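Long-range contacts in GDSL-like protein (Collinsella aerofaciens ATCC 25986, PDB 7BXD), which probably hydrolyses acyl esters as a serine-dependent enzyme of the GDSL (SGNH) hydrolase family: residues 35-39 with 104-108; 91-96 with 137-142; 148-152 with 180-184. All blocks are in the same frame, centred on the assembly; numbering follows the deposited sequence.

In the fold
Interactions 1 and 3 are buried and touch each other: Gly105 O lies 3.3 Å from Pro152 CD and 3.4 Å from Met183 CE, so the turn in 104-108 rests on the strand end and helix of interaction 3. Interaction 2 lies nearer the surface, its centre about 18 Å and 19 Å from the centres of interactions 1 and 3. Chemistry follows place. Waters and a buried aspartate join the turns of interaction 1, arginine and serine hydrogen bonds to backbone carbonyls hold interaction 2, and interaction 3 is apolar packing. The helix 127-141 that ends in interaction 2 also covers Phe149 of interaction 3.

Interaction 1 of 3, residues 35-39 with 104-108; sequences GDSTT and FGGVN
Two turns at the ends of neighbouring parallel strands meet here, with CA atoms closest at Gly35 and Phe104 (4.9 Å). No direct hydrogen bond joins them; three waters do. Phe104 comes first, extended, its O 3.2 Å from Gly35 CA. That oxygen accepts from water 1 (2.7 Å), which in turn accepts from Asp36 N (2.9 Å) and Thr39 OG1 (2.7 Å). The ring of Phe104 (chi1 t) turns one face to Thr38 OG1, which lies 3.5 Å from Phe104 CE2. Gly105, fully extended, places its CA 3.8 Å from Asp36 OD2. Gly106 (phi 121°, psi -18°) needs to be glycine and occupies the N-cap position of helix 107-111. Water 2 links Asp36 OD2 (2.7 Å) to Gly106 N (2.9 Å) and Asn108 N (3.1 Å), and water 3 links Asp36 OD2 (2.7 Å) to Val107 N (3.0 Å). Asp36 (chi1 p) also caps its own helix, OD1 accepting from Thr38 N (2.9 Å) and OG1 (2.7 Å). These are the GDS and GxND motifs of SGNH hydrolases, in which Ser37 is probably the nucleophile and Asn108, whose ND2 bonds Ser75 O, an oxyanion-hole residue. The pair sits at the ends of adjacent strands 30-35 and 100-104, where helices 37-40 and 107-111 begin.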
ATOM      1  N   GLY A  35       1.429   1.081   5.559  1.00 13.42           N
ATOM      2  CA  GLY A  35       1.822   0.252   4.440  1.00 13.80           C
ATOM      3  C   GLY A  35       2.708  -0.919   4.819  1.00 13.54           C
ATOM      4  O   GLY A  35       2.860  -1.269   6.000  1.00 13.88           O
ATOM      5  N   ASP A  36       3.287  -1.534   3.787  1.00 13.42           N
ATOM      6  CA  ASP A  36       4.138  -2.729   3.919  1.00 13.06           C
ATOM      7  C   ASP A  36       5.595  -2.333   3.631  1.00 12.89           C
ATOM      8  O   ASP A  36       5.997  -1.196   3.944  1.00 13.58           O
ATOM      9  CB  ASP A  36       3.552  -3.878   3.082  1.00 14.01           C
ATOM     10  CG  ASP A  36       3.480  -3.569   1.586  1.00 14.00           C
ATOM     11  OD1 ASP A  36       4.255  -2.701   1.098  1.00 14.07           O
ATOM     12  OD2 ASP A  36       2.633  -4.184   0.905  1.00 14.61           O
ATOM     13  N   SER A  37       6.382  -3.248   3.071  1.00 13.08           N
ATOM     14  CA  SER A  37       7.767  -2.926   2.715  1.00 13.91           C
ATOM     15  C   SER A  37       7.860  -1.713   1.802  1.00 13.61           C
ATOM     16  O   SER A  37       8.882  -1.000   1.813  1.00 14.09           O
ATOM     17  CB  SER A  37       8.438  -4.085   1.975  1.00 15.79           C
ATOM     18  OG  SER A  37       8.222  -5.331   2.603  1.00 17.98           O
ATOM     19  N   THR A  38       6.859  -1.527   0.927  1.00 13.37           N
ATOM     20  CA  THR A  38       6.872  -0.443  -0.053  1.00 13.57           C
ATOM     21  C   THR A  38       6.478   0.895   0.537  1.00 13.72           C
ATOM     22  O   THR A  38       6.499   1.903  -0.177  1.00 14.64           O
ATOM     23  CB  THR A  38       6.008  -0.805  -1.282  1.00 13.89           C
ATOM     24  OG1 THR A  38       4.627  -1.016  -0.926  1.00 14.62           O
ATOM     25  CG2 THR A  38       6.561  -2.043  -1.989  1.00 15.67           C
ATOM     26  N   THR A  39       6.129   0.925   1.831  1.00 13.56           N
ATOM     27  CA  THR A  39       6.089   2.156   2.610  1.00 13.55           C
ATOM     28  C   THR A  39       7.269   2.244   3.572  1.00 13.73           C
ATOM     29  O   THR A  39       7.877   3.317   3.701  1.00 14.30           O
ATOM     30  CB  THR A  39       4.748   2.281   3.376  1.00 13.67           C
ATOM     31  OG1 THR A  39       3.686   2.426   2.421  1.00 14.56           O
ATOM     32  CG2 THR A  39       4.732   3.497   4.265  1.00 14.98           C
ATOM     33  N   PHE A 104      -1.682   1.637   1.768  1.00 12.70           N
ATOM     34  CA  PHE A 104      -1.012   1.140   0.569  1.00 12.72           C
ATOM     35  C   PHE A 104      -0.523  -0.271   0.873  1.00 12.60           C
ATOM     36  O   PHE A 104       0.465  -0.441   1.587  1.00 13.16           O
ATOM     37  CB  PHE A 104       0.148   2.104   0.302  1.00 13.48           C
ATOM     38  CG  PHE A 104       1.013   1.802  -0.914  1.00 13.09           C
ATOM     39  CD1 PHE A 104       0.523   1.178  -2.063  1.00 13.13           C
ATOM     40  CD2 PHE A 104       2.347   2.235  -0.899  1.00 13.25           C
ATOM     41  CE1 PHE A 104       1.341   0.988  -3.170  1.00 13.96           C
ATOM     42  CE2 PHE A 104       3.171   2.035  -2.005  1.00 13.95           C
ATOM     43  CZ  PHE A 104       2.663   1.405  -3.141  1.00 14.33           C
ATOM     44  N   GLY A 105      -1.246  -1.283   0.410  1.00 13.04           N
ATOM     45  CA  GLY A 105      -0.879  -2.659   0.710  1.00 13.31           C
ATOM     46  C   GLY A 105      -1.587  -3.611  -0.223  1.00 12.93           C
ATOM     47  O   GLY A 105      -2.371  -3.200  -1.084  1.00 13.37           O
ATOM     48  N   GLY A 106      -1.301  -4.908  -0.028  1.00 13.18           N
ATOM     49  CA  GLY A 106      -1.977  -5.973  -0.736  1.00 13.57           C
ATOM     50  C   GLY A 106      -1.063  -6.865  -1.549  1.00 13.45           C
ATOM     51  O   GLY A 106      -1.465  -7.990  -1.878  1.00 14.51           O
ATOM     52  N   VAL A 107       0.167  -6.439  -1.856  1.00 13.58           N
ATOM     53  CA  VAL A 107       1.012  -7.326  -2.649  1.00 14.24           C
ATOM     54  C   VAL A 107       1.338  -8.579  -1.848  1.00 13.78           C
ATOM     55  O   VAL A 107       1.511  -9.663  -2.429  1.00 14.93           O
ATOM     56  CB  VAL A 107       2.268  -6.624  -3.225  1.00 14.23           C
ATOM     57  CG1 VAL A 107       3.315  -6.354  -2.129  1.00 15.37           C
ATOM     58  CG2 VAL A 107       2.870  -7.428  -4.371  1.00 16.07           C
ATOM     59  N   ASN A 108       1.454  -8.468  -0.513  1.00 14.37           N
ATOM     60  CA  ASN A 108       1.747  -9.669   0.279  1.00 14.45           C
ATOM     61  C   ASN A 108       0.531 -10.581   0.413  1.00 14.10           C
ATOM     62  O   ASN A 108       0.682 -11.811   0.504  1.00 15.12           O
ATOM     63  CB  ASN A 108       2.337  -9.320   1.633  1.00 15.21           C
ATOM     64  CG  ASN A 108       3.680  -8.641   1.497  1.00 16.09           C
ATOM     65  OD1 ASN A 108       4.492  -9.040   0.657  1.00 17.75           O
ATOM     66  ND2 ASN A 108       3.931  -7.629   2.325  1.00 16.40           N
TER
HETATM   67  O   HOH W   1       3.099   0.039   1.310  1.00 13.92           O
HETATM   68  O   HOH W   2       0.860  -6.146   1.490  1.00 14.28           O
HETATM   69  O   HOH W   3       1.325  -3.728  -1.466  1.00 14.59           O

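Interaction 2 of 3, residues 91-96 with 137-142; sequences LDGIDD and TITARS
Arg141 NH2 donates to Ile94 O (2.8 Å, 162°), and Ser142 OG donates to Asp96 O (2.8 Å). Weak bonds run from Arg141 NH1 to Ile94 O (3.3 Å) and to Asp95 O (3.4 Å). The arginine (chi1 p, chi2 t, chi3 m) reaches from the last turn of helix 127-141 into an irregular loop, with Leu91 O over one guanidinium face and Asp96 CB, 3.6 Å from Arg141 CZ, over the opposite one. Water 4 joins Arg141 NE (3.0 Å) to Asp92 OD1 (2.5 Å), while water 5 joins Arg141 O (2.8 Å) to Asp96 OD2 (2.9 Å). CA atoms approach closest at Asp96 and Ser142 (5.6 Å), where Ser142 leaves helical geometry. Deeper in, Leu91 CD1 packs on Ile138 CG1 and Leu91 CD2 on Thr137 CG2, both at 3.6 Å; Leu91 also touches Phe34 of strand 30-35. Neither Asp92 nor Asp96 forms a salt bridge with Arg141, so the helix end is tied to the loop leading into strand 100-104 chiefly through main-chain carbonyls and water.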
ATOM      1  N   LEU A  91      -3.436  -1.839  13.162  1.00 15.18           N
ATOM      2  CA  LEU A  91      -4.121  -0.549  13.036  1.00 14.86           C
ATOM      3  C   LEU A  91      -4.252   0.177  14.385  1.00 14.80           C
ATOM      4  O   LEU A  91      -4.048   1.398  14.475  1.00 15.51           O
ATOM      5  CB  LEU A  91      -5.486  -0.754  12.377  1.00 15.55           C
ATOM      6  CG  LEU A  91      -6.387   0.476  12.316  1.00 15.61           C
ATOM      7  CD1 LEU A  91      -5.746   1.603  11.538  1.00 15.86           C
ATOM      8  CD2 LEU A  91      -7.713   0.068  11.690  1.00 16.71           C
ATOM      9  N   ASP A  92      -4.643  -0.543  15.444  1.00 15.62           N
ATOM     10  CA  ASP A  92      -4.936   0.161  16.682  1.00 16.65           C
ATOM     11  C   ASP A  92      -3.706   0.836  17.264  1.00 16.75           C
ATOM     12  O   ASP A  92      -3.846   1.775  18.073  1.00 17.95           O
ATOM     13  CB  ASP A  92      -5.506  -0.789  17.745  1.00 19.55           C
ATOM     14  CG  ASP A  92      -6.227  -0.057  18.885  1.00 23.67           C
ATOM     15  OD1 ASP A  92      -7.230   0.644  18.603  1.00 25.39           O
ATOM     16  OD2 ASP A  92      -5.821  -0.207  20.057  1.00 25.93           O
ATOM     17  N   GLY A  93      -2.505   0.386  16.874  1.00 16.41           N
ATOM     18  CA  GLY A  93      -1.255   0.936  17.364  1.00 15.81           C
ATOM     19  C   GLY A  93      -0.657   2.065  16.555  1.00 15.38           C
ATOM     20  O   GLY A  93       0.428   2.548  16.914  1.00 16.25           O
ATOM     21  N   ILE A  94      -1.293   2.496  15.450  1.00 15.13           N
ATOM     22  CA  ILE A  94      -0.772   3.624  14.664  1.00 14.91           C
ATOM     23  C   ILE A  94      -1.471   4.901  15.110  1.00 15.16           C
ATOM     24  O   ILE A  94      -2.488   4.893  15.802  1.00 16.44           O
ATOM     25  CB  ILE A  94      -0.875   3.403  13.139  1.00 15.28           C
ATOM     26  CG1 ILE A  94      -2.299   3.647  12.612  1.00 15.73           C
ATOM     27  CG2 ILE A  94      -0.352   2.006  12.748  1.00 15.62           C
ATOM     28  CD1 ILE A  94      -2.428   3.480  11.083  1.00 16.39           C
ATOM     29  N   ASP A  95      -0.893   6.042  14.743  1.00 15.59           N
ATOM     30  CA  ASP A  95      -1.449   7.339  15.119  1.00 15.76           C
ATOM     31  C   ASP A  95      -2.915   7.437  14.696  1.00 15.58           C
ATOM     32  O   ASP A  95      -3.254   7.146  13.536  1.00 17.68           O
ATOM     33  CB  ASP A  95      -0.633   8.422  14.398  1.00 17.34           C
ATOM     34  CG  ASP A  95      -1.093   9.825  14.708  1.00 18.89           C
ATOM     35  OD1 ASP A  95      -1.772  10.061  15.744  1.00 17.97           O
ATOM     36  OD2 ASP A  95      -0.739  10.729  13.901  1.00 21.32           O
ATOM     37  N   ASP A  96      -3.796   7.811  15.637  1.00 15.89           N
ATOM     38  CA  ASP A  96      -5.211   8.006  15.315  1.00 16.49           C
ATOM     39  C   ASP A  96      -5.594   9.460  15.067  1.00 16.42           C
ATOM     40  O   ASP A  96      -6.765   9.743  14.773  1.00 17.20           O
ATOM     41  CB  ASP A  96      -6.127   7.386  16.386  1.00 17.94           C
ATOM     42  CG  ASP A  96      -6.090   8.131  17.723  1.00 19.21           C
ATOM     43  OD1 ASP A  96      -5.562   9.266  17.794  1.00 20.42           O
ATOM     44  OD2 ASP A  96      -6.634   7.571  18.702  1.00 20.37           O
ATOM     45  N   THR A 137     -12.764   0.619  10.584  1.00 14.21           N
ATOM     46  CA  THR A 137     -12.101   0.840  11.868  1.00 14.74           C
ATOM     47  C   THR A 137     -11.278   2.131  11.844  1.00 14.61           C
ATOM     48  O   THR A 137     -11.207   2.859  12.848  1.00 15.62           O
ATOM     49  CB  THR A 137     -11.274  -0.397  12.242  1.00 15.65           C
ATOM     50  OG1 THR A 137     -12.145  -1.534  12.217  1.00 16.17           O
ATOM     51  CG2 THR A 137     -10.673  -0.263  13.644  1.00 17.34           C
ATOM     52  N   ILE A 138     -10.648   2.449  10.704  1.00 13.97           N
ATOM     53  CA  ILE A 138     -10.017   3.760  10.567  1.00 14.06           C
ATOM     54  C   ILE A 138     -11.062   4.844  10.789  1.00 14.73           C
ATOM     55  O   ILE A 138     -10.810   5.840  11.487  1.00 15.55           O
ATOM     56  CB  ILE A 138      -9.330   3.904   9.194  1.00 14.30           C
ATOM     57  CG1 ILE A 138      -8.075   3.017   9.121  1.00 14.26           C
ATOM     58  CG2 ILE A 138      -9.003   5.380   8.892  1.00 15.21           C
ATOM     59  CD1 ILE A 138      -7.487   2.845   7.714  1.00 15.03           C
ATOM     60  N   THR A 139     -12.256   4.671  10.202  1.00 14.78           N
ATOM     61  CA  THR A 139     -13.279   5.691  10.344  1.00 15.31           C
ATOM     62  C   THR A 139     -13.738   5.802  11.794  1.00 15.55           C
ATOM     63  O   THR A 139     -13.953   6.909  12.300  1.00 16.39           O
ATOM     64  CB  THR A 139     -14.447   5.416   9.391  1.00 15.46           C
ATOM     65  OG1 THR A 139     -13.956   5.329   8.047  1.00 15.25           O
ATOM     66  CG2 THR A 139     -15.472   6.554   9.492  1.00 16.46           C
ATOM     67  N   ALA A 140     -13.847   4.667  12.493  1.00 15.97           N
ATOM     68  CA  ALA A 140     -14.286   4.710  13.886  1.00 16.44           C
ATOM     69  C   ALA A 140     -13.281   5.440  14.761  1.00 16.39           C
ATOM     70  O   ALA A 140     -13.680   6.174  15.678  1.00 17.98           O
ATOM     71  CB  ALA A 140     -14.535   3.285  14.394  1.00 17.54           C
ATOM     72  N   ARG A 141     -11.982   5.237  14.524  1.00 15.57           N
ATOM     73  CA  ARG A 141     -10.985   5.811  15.411  1.00 16.41           C
ATOM     74  C   ARG A 141     -10.549   7.198  14.963  1.00 16.58           C
ATOM     75  O   ARG A 141      -9.994   7.956  15.765  1.00 17.72           O
ATOM     76  CB  ARG A 141      -9.808   4.846  15.514  1.00 17.49           C
ATOM     77  CG  ARG A 141      -8.915   4.789  14.288  1.00 16.40           C
ATOM     78  CD  ARG A 141      -8.049   3.516  14.261  1.00 16.66           C
ATOM     79  NE  ARG A 141      -7.080   3.485  15.376  1.00 16.81           N
ATOM     80  CZ  ARG A 141      -5.850   3.991  15.339  1.00 16.37           C
ATOM     81  NH1 ARG A 141      -5.398   4.591  14.242  1.00 16.39           N
ATOM     82  NH2 ARG A 141      -5.067   3.925  16.432  1.00 17.33           N
ATOM     83  N   SER A 142     -10.799   7.558  13.702  1.00 16.24           N
ATOM     84  CA  SER A 142     -10.344   8.820  13.118  1.00 16.44           C
ATOM     85  C   SER A 142     -11.482   9.376  12.267  1.00 17.79           C
ATOM     86  O   SER A 142     -11.354   9.494  11.049  1.00 18.13           O
ATOM     87  CB  SER A 142      -9.097   8.579  12.261  1.00 15.94           C
ATOM     88  OG  SER A 142      -8.068   7.955  13.016  1.00 15.74           O
TER
HETATM   89  O   HOH W   4      -7.530   3.144  18.289  1.00 25.38           O
HETATM   90  O   HOH W   5      -9.482   7.273  18.407  1.00 24.02           O
HETATM   91  O   HOH W   6      -9.231  10.743  16.503  1.00 37.38           O

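Interaction 3 of 3, residues 148-152 with 180-184; sequences VFMTP and VRAML
This contact belongs to a beta-alpha-beta crossover: strand 146-150 is followed by helix 176-189, which packs on one side of the sheet before the chain returns as the adjacent parallel strand 194-195. In segment 148-152 the backbone stays extended through Pro152, while 180-184 is regular helix, with Leu184 N bonded to Val180 O at 2.9 Å. The CA atoms come nearest at Thr151 and Val180, 6.2 Å apart. No hydrogen bond crosses between the segments. Met183 (chi1 t, chi2 t, chi3 m) stretches from the helix toward the end of the strand and buries more area here than any other residue. Met183 SD lies 3.9 Å from Phe149 CD2 at the ring edge, 5.2 Å from the ring centroid and 79° off the normal, a Met-aromatic contact. Met183 SD is also 3.9 Å from Thr151 CA and 4.0 Å from Met150 O, and Met183 CE is 4.1 Å from Pro152 CD. One helical turn away, Val180 (chi1 t) sets CG1 3.9 Å from Thr151 CG2 and CG2 4.0 Å from Pro152 CG, while Leu184 CD2 approaches Thr151 CG2 at 3.9 Å. Thr151 (chi1 p) thus offers its methyl to the helix, while its OG1 hydrogen-bonds to Asp196 OD1 and Tyr198 N beyond the next strand. Phe149 also packs on Val131 and Ile135 of helix 127-141, whereas the CA-to-CB bond of Met150 points away from helix 176-189 and its side chain meets Trp54. Such apolar packing of a helix on a parallel sheet is characteristic of the three-layer alpha/beta/alpha fold of SGNH hydrolases.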
ATOM      1  N   VAL A 148      -7.556   7.598   1.953  1.00 13.34           N
ATOM      2  CA  VAL A 148      -7.268   7.323   0.548  1.00 13.60           C
ATOM      3  C   VAL A 148      -6.561   5.974   0.510  1.00 12.86           C
ATOM      4  O   VAL A 148      -5.583   5.763   1.245  1.00 13.89           O
ATOM      5  CB  VAL A 148      -6.359   8.418  -0.062  1.00 14.54           C
ATOM      6  CG1 VAL A 148      -6.029   8.114  -1.506  1.00 15.32           C
ATOM      7  CG2 VAL A 148      -6.974   9.815   0.056  1.00 15.98           C
ATOM      8  N   PHE A 149      -7.020   5.078  -0.358  1.00 12.24           N
ATOM      9  CA  PHE A 149      -6.319   3.816  -0.577  1.00 12.43           C
ATOM     10  C   PHE A 149      -5.479   3.942  -1.843  1.00 11.94           C
ATOM     11  O   PHE A 149      -5.869   4.609  -2.806  1.00 13.47           O
ATOM     12  CB  PHE A 149      -7.283   2.627  -0.739  1.00 13.52           C
ATOM     13  CG  PHE A 149      -7.562   1.897   0.546  1.00 13.32           C
ATOM     14  CD1 PHE A 149      -8.193   2.545   1.613  1.00 13.53           C
ATOM     15  CD2 PHE A 149      -7.160   0.570   0.706  1.00 14.30           C
ATOM     16  CE1 PHE A 149      -8.430   1.849   2.800  1.00 14.03           C
ATOM     17  CE2 PHE A 149      -7.429  -0.116   1.897  1.00 15.15           C
ATOM     18  CZ  PHE A 149      -8.058   0.522   2.945  1.00 14.76           C
ATOM     19  N   MET A 150      -4.331   3.264  -1.851  1.00 12.49           N
ATOM     20  CA  MET A 150      -3.507   3.137  -3.051  1.00 12.81           C
ATOM     21  C   MET A 150      -3.378   1.666  -3.381  1.00 12.74           C
ATOM     22  O   MET A 150      -3.000   0.860  -2.530  1.00 13.43           O
ATOM     23  CB  MET A 150      -2.110   3.776  -2.848  1.00 13.69           C
ATOM     24  CG  MET A 150      -2.224   5.185  -2.284  1.00 13.22           C
ATOM     25  SD  MET A 150      -0.805   6.259  -2.594  1.00 13.94           S
ATOM     26  CE  MET A 150       0.478   5.344  -1.726  1.00 15.22           C
ATOM     27  N   THR A 151      -3.724   1.297  -4.604  1.00 12.71           N
ATOM     28  CA  THR A 151      -3.645  -0.109  -4.991  1.00 12.66           C
ATOM     29  C   THR A 151      -2.183  -0.562  -5.025  1.00 12.80           C
ATOM     30  O   THR A 151      -1.282   0.241  -5.298  1.00 13.50           O
ATOM     31  CB  THR A 151      -4.314  -0.319  -6.342  1.00 13.29           C
ATOM     32  OG1 THR A 151      -3.698   0.588  -7.269  1.00 12.94           O
ATOM     33  CG2 THR A 151      -5.824  -0.080  -6.292  1.00 14.18           C
ATOM     34  N   PRO A 152      -1.931  -1.843  -4.741  1.00 12.84           N
ATOM     35  CA  PRO A 152      -0.542  -2.323  -4.654  1.00 13.53           C
ATOM     36  C   PRO A 152       0.140  -2.299  -6.002  1.00 12.76           C
ATOM     37  O   PRO A 152      -0.441  -2.697  -7.026  1.00 13.94           O
ATOM     38  CB  PRO A 152      -0.703  -3.774  -4.150  1.00 14.22           C
ATOM     39  CG  PRO A 152      -2.132  -4.167  -4.536  1.00 14.22           C
ATOM     40  CD  PRO A 152      -2.909  -2.875  -4.354  1.00 13.95           C
ATOM     41  N   VAL A 180      -6.601  -6.532  -6.482  1.00 12.97           N
ATOM     42  CA  VAL A 180      -6.851  -5.127  -6.798  1.00 12.65           C
ATOM     43  C   VAL A 180      -8.345  -4.877  -6.981  1.00 13.06           C
ATOM     44  O   VAL A 180      -8.898  -3.909  -6.449  1.00 13.32           O
ATOM     45  CB  VAL A 180      -6.026  -4.684  -8.025  1.00 13.38           C
ATOM     46  CG1 VAL A 180      -6.370  -3.273  -8.407  1.00 14.42           C
ATOM     47  CG2 VAL A 180      -4.498  -4.799  -7.719  1.00 14.32           C
ATOM     48  N   ARG A 181      -9.023  -5.744  -7.738  1.00 13.23           N
ATOM     49  CA  ARG A 181     -10.459  -5.568  -7.962  1.00 13.72           C
ATOM     50  C   ARG A 181     -11.202  -5.620  -6.651  1.00 13.33           C
ATOM     51  O   ARG A 181     -12.137  -4.839  -6.424  1.00 14.07           O
ATOM     52  CB  ARG A 181     -10.956  -6.659  -8.913  1.00 16.55           C
ATOM     53  CG  ARG A 181     -10.695  -6.363 -10.371  1.00 22.89           C
ATOM     54  CD  ARG A 181     -11.547  -7.269 -11.303  1.00 28.51           C
ATOM     55  NE  ARG A 181     -11.431  -8.696 -10.987  1.00 32.40           N
ATOM     56  CZ  ARG A 181     -10.477  -9.507 -11.433  1.00 34.88           C
ATOM     57  NH1 ARG A 181      -9.536  -9.054 -12.250  1.00 35.72           N
ATOM     58  NH2 ARG A 181     -10.472 -10.782 -11.058  1.00 35.97           N
ATOM     59  N   ALA A 182     -10.832  -6.557  -5.775  1.00 13.00           N
ATOM     60  CA  ALA A 182     -11.516  -6.650  -4.477  1.00 13.59           C
ATOM     61  C   ALA A 182     -11.355  -5.338  -3.701  1.00 13.06           C
ATOM     62  O   ALA A 182     -12.315  -4.816  -3.111  1.00 13.91           O
ATOM     63  CB  ALA A 182     -10.945  -7.817  -3.681  1.00 14.88           C
ATOM     64  N   MET A 183     -10.130  -4.799  -3.663  1.00 13.01           N
ATOM     65  CA  MET A 183      -9.893  -3.533  -2.977  1.00 12.91           C
ATOM     66  C   MET A 183     -10.759  -2.437  -3.560  1.00 12.85           C
ATOM     67  O   MET A 183     -11.378  -1.664  -2.819  1.00 13.59           O
ATOM     68  CB  MET A 183      -8.416  -3.156  -3.104  1.00 13.50           C
ATOM     69  CG  MET A 183      -8.086  -1.809  -2.441  1.00 13.69           C
ATOM     70  SD  MET A 183      -6.328  -1.394  -2.508  1.00 14.12           S
ATOM     71  CE  MET A 183      -5.678  -2.521  -1.305  1.00 16.12           C
ATOM     72  N   LEU A 184     -10.811  -2.348  -4.894  1.00 13.23           N
ATOM     73  CA  LEU A 184     -11.628  -1.312  -5.523  1.00 12.95           C
ATOM     74  C   LEU A 184     -13.107  -1.466  -5.175  1.00 12.77           C
ATOM     75  O   LEU A 184     -13.824  -0.462  -4.999  1.00 13.30           O
ATOM     76  CB  LEU A 184     -11.429  -1.307  -7.045  1.00 13.94           C
ATOM     77  CG  LEU A 184     -10.013  -0.921  -7.492  1.00 15.87           C
ATOM     78  CD1 LEU A 184      -9.873  -1.062  -8.984  1.00 17.34           C
ATOM     79  CD2 LEU A 184      -9.647   0.473  -7.077  1.00 17.95           C
TER